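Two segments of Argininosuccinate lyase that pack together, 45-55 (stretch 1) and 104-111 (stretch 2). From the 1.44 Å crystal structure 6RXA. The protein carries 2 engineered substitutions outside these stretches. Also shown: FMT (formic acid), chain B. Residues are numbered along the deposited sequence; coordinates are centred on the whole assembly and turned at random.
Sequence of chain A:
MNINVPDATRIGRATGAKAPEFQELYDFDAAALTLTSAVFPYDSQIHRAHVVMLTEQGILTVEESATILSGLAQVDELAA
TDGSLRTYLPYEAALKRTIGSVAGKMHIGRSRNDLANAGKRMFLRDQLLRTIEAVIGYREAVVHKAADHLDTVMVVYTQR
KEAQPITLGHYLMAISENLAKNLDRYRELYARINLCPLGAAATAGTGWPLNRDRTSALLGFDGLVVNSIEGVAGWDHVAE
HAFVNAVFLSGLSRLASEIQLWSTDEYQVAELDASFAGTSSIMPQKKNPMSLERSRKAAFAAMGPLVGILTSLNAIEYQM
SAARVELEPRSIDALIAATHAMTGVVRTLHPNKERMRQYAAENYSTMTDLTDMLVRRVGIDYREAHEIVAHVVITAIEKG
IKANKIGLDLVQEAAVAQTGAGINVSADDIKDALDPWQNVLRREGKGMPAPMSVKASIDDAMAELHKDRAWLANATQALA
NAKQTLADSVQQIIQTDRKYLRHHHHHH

Stretch 1, residues 45-55: QIHRAHVVMLT
Stretch 2 (104-111) GKMHIGRS

Residues 45-55 lie within a longer α-helix, phi/psi near -62/-43. Against it packs 104-111: helical phi/psi through Met106, then a type II turn from His107 to Arg110, closed by Arg110 N to His107 O (3.1 Å). The CA atoms of Val51 and Met106 lie 6.0 Å apart, those of Leu54 and Ile108 8.3 Å. Ile46 (m, t) brings CG2 to 4.1 Å from Arg110 NH1, at the edge of the guanidinium. One residue on, His47 (chi1 m, chi2 -32°) uses both aspects of its ring: ND1 accepts a hydrogen bond from Arg110 NH1 (2.9 Å), while Met106 SD sits over one face, 4.0 Å from CG. Met106 (p, t, t) is flexible and polarizable, well suited to that face. His50 (t, 73°) points toward the loop. Its NE2 donates to Ile108 O (2.8 Å), satisfying a buried carbonyl, and Arg110 CD lies over its face, 3.9 Å from the ring centroid. The t, t, p course of Arg110 thus serves both histidines. Val51 (t) fits its branched side chain against Met106, CG2 to CB 3.8 Å. Leu54 (m, t) closes the apolar side, CD1 lying 4.4 Å from Ile108 CB. At Gly109, phi 74° favours glycine. The contact buries 399 Å² in all.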

# COMPACT_ATOMS: atom_id res chain seq x y z
N GLN A 45 24.55 14.41 20.55
CA GLN A 45 24.14 14.34 21.94
C GLN A 45 24.40 12.95 22.51
O GLN A 45 24.85 12.81 23.66
CB GLN A 45 22.67 14.71 22.08
CG GLN A 45 22.40 16.18 21.83
CD GLN A 45 23.10 17.08 22.84
OE1 GLN A 45 22.75 17.10 24.02
NE2 GLN A 45 24.11 17.82 22.37
N ILE A 46 24.14 11.91 21.72
CA ILE A 46 24.41 10.54 22.17
C ILE A 46 25.89 10.34 22.47
O ILE A 46 26.25 9.71 23.47
CB ILE A 46 23.86 9.53 21.14
CG1 ILE A 46 22.33 9.59 21.14
CG2 ILE A 46 24.41 8.14 21.42
CD1 ILE A 46 21.71 8.88 19.94
N HIS A 47 26.77 10.87 21.62
CA HIS A 47 28.20 10.73 21.90
C HIS A 47 28.53 11.31 23.27
O HIS A 47 29.30 10.72 24.04
CB HIS A 47 29.04 11.44 20.85
CG HIS A 47 28.82 10.96 19.45
ND1 HIS A 47 28.49 9.65 19.16
CD2 HIS A 47 28.87 11.61 18.27
CE1 HIS A 47 28.35 9.53 17.85
NE2 HIS A 47 28.56 10.70 17.29
N ARG A 48 27.98 12.48 23.57
CA ARG A 48 28.25 13.12 24.86
C ARG A 48 27.70 12.29 26.01
O ARG A 48 28.39 12.07 27.01
CB ARG A 48 27.66 14.53 24.86
CG ARG A 48 28.41 15.48 23.94
CD ARG A 48 27.75 16.85 23.89
NE ARG A 48 28.58 17.81 23.16
CZ ARG A 48 28.67 17.87 21.84
NH1 ARG A 48 27.99 17.02 21.08
NH2 ARG A 48 29.45 18.77 21.26
N ALA A 49 26.46 11.82 25.88
CA ALA A 49 25.86 11.04 26.97
C ALA A 49 26.61 9.72 27.18
O ALA A 49 26.83 9.30 28.32
CB ALA A 49 24.39 10.77 26.68
N HIS A 50 26.97 9.05 26.09
CA HIS A 50 27.70 7.79 26.21
C HIS A 50 29.04 8.02 26.90
O HIS A 50 29.41 7.28 27.82
CB HIS A 50 27.90 7.19 24.82
CG HIS A 50 28.58 5.86 24.84
ND1 HIS A 50 27.95 4.71 25.27
CD2 HIS A 50 29.83 5.50 24.49
CE1 HIS A 50 28.79 3.70 25.18
NE2 HIS A 50 29.95 4.15 24.72
N VAL A 51 29.76 9.07 26.50
CA VAL A 51 31.06 9.38 27.09
C VAL A 51 30.93 9.74 28.57
O VAL A 51 31.74 9.30 29.39
CB VAL A 51 31.75 10.48 26.26
CG1 VAL A 51 32.90 11.09 27.03
CG2 VAL A 51 32.23 9.91 24.93
N VAL A 52 29.94 10.55 28.92
CA VAL A 52 29.70 10.87 30.33
C VAL A 52 29.44 9.60 31.14
O VAL A 52 30.01 9.40 32.21
CB VAL A 52 28.55 11.89 30.46
CG1 VAL A 52 28.12 12.03 31.91
CG2 VAL A 52 28.97 13.23 29.89
N MET A 53 28.59 8.72 30.61
CA MET A 53 28.33 7.46 31.30
C MET A 53 29.60 6.63 31.44
O MET A 53 29.84 6.05 32.51
CB MET A 53 27.23 6.68 30.56
CG MET A 53 26.89 5.32 31.18
SD MET A 53 27.96 4.00 30.57
CE MET A 53 27.51 3.96 28.84
N LEU A 54 30.41 6.54 30.39
CA LEU A 54 31.64 5.77 30.50
C LEU A 54 32.54 6.35 31.58
O LEU A 54 33.29 5.62 32.23
CB LEU A 54 32.41 5.76 29.19
CG LEU A 54 31.81 5.06 27.99
CD1 LEU A 54 32.75 5.17 26.80
CD2 LEU A 54 31.55 3.60 28.30
N THR A 55 32.48 7.67 31.77
CA THR A 55 33.28 8.32 32.80
C THR A 55 32.76 7.95 34.19
O THR A 55 33.55 7.60 35.08
CB THR A 55 33.24 9.83 32.61
OG1 THR A 55 33.54 10.14 31.25
CG2 THR A 55 34.31 10.50 33.49
N GLY A 104 38.97 7.12 19.48
CA GLY A 104 38.42 5.79 19.30
C GLY A 104 37.77 5.22 20.54
O GLY A 104 36.92 4.32 20.44
N LYS A 105 38.14 5.72 21.71
CA LYS A 105 37.58 5.20 22.94
C LYS A 105 36.13 5.59 23.13
O LYS A 105 35.46 4.99 23.98
CB LYS A 105 38.41 5.66 24.14
CG LYS A 105 39.78 5.02 24.20
CD LYS A 105 40.40 5.13 25.59
CE LYS A 105 41.72 4.39 25.67
NZ LYS A 105 42.23 4.35 27.06
N MET A 106 35.62 6.58 22.39
CA MET A 106 34.21 6.91 22.56
C MET A 106 33.31 5.80 22.04
O MET A 106 32.11 5.82 22.33
CB MET A 106 33.85 8.25 21.90
CG MET A 106 33.70 8.25 20.38
SD MET A 106 32.58 9.58 19.85
CE MET A 106 32.94 9.63 18.10
N HIS A 107 33.84 4.83 21.30
CA HIS A 107 33.03 3.74 20.78
C HIS A 107 33.06 2.51 21.68
O HIS A 107 32.43 1.51 21.35
CB HIS A 107 33.49 3.36 19.37
CG HIS A 107 32.37 2.89 18.48
ND1 HIS A 107 31.19 3.58 18.33
CD2 HIS A 107 32.27 1.79 17.69
CE1 HIS A 107 30.41 2.94 17.49
NE2 HIS A 107 31.04 1.86 17.07
N ILE A 108 33.77 2.56 22.81
CA ILE A 108 33.80 1.42 23.71
C ILE A 108 32.39 1.05 24.14
O ILE A 108 31.61 1.90 24.60
CB ILE A 108 34.71 1.71 24.91
CG1 ILE A 108 36.18 1.71 24.48
CG2 ILE A 108 34.45 0.69 26.02
CD1 ILE A 108 37.14 2.26 25.55
N GLY A 109 32.04 -0.23 23.99
CA GLY A 109 30.75 -0.72 24.42
C GLY A 109 29.57 -0.32 23.56
O GLY A 109 28.43 -0.48 23.99
N ARG A 110 29.81 0.15 22.34
CA ARG A 110 28.77 0.73 21.49
C ARG A 110 28.96 0.26 20.06
O ARG A 110 29.99 -0.29 19.69
CB ARG A 110 28.84 2.27 21.58
CG ARG A 110 27.72 3.02 20.94
CD ARG A 110 27.89 4.51 21.20
NE ARG A 110 29.07 5.07 20.56
CZ ARG A 110 29.25 6.38 20.39
NH1 ARG A 110 28.31 7.22 20.81
NH2 ARG A 110 30.33 6.85 19.79
N SER A 111 27.93 0.49 19.25
CA SER A 111 27.94 0.15 17.84
C SER A 111 27.26 1.26 17.06
O SER A 111 26.50 2.05 17.62
CB SER A 111 27.18 -1.18 17.63
OG SER A 111 26.91 -1.50 16.28
C FMT B . 27.97 -1.80 13.28
O1 FMT B . 28.35 -2.63 14.09
O2 FMT B . 28.60 -1.62 12.24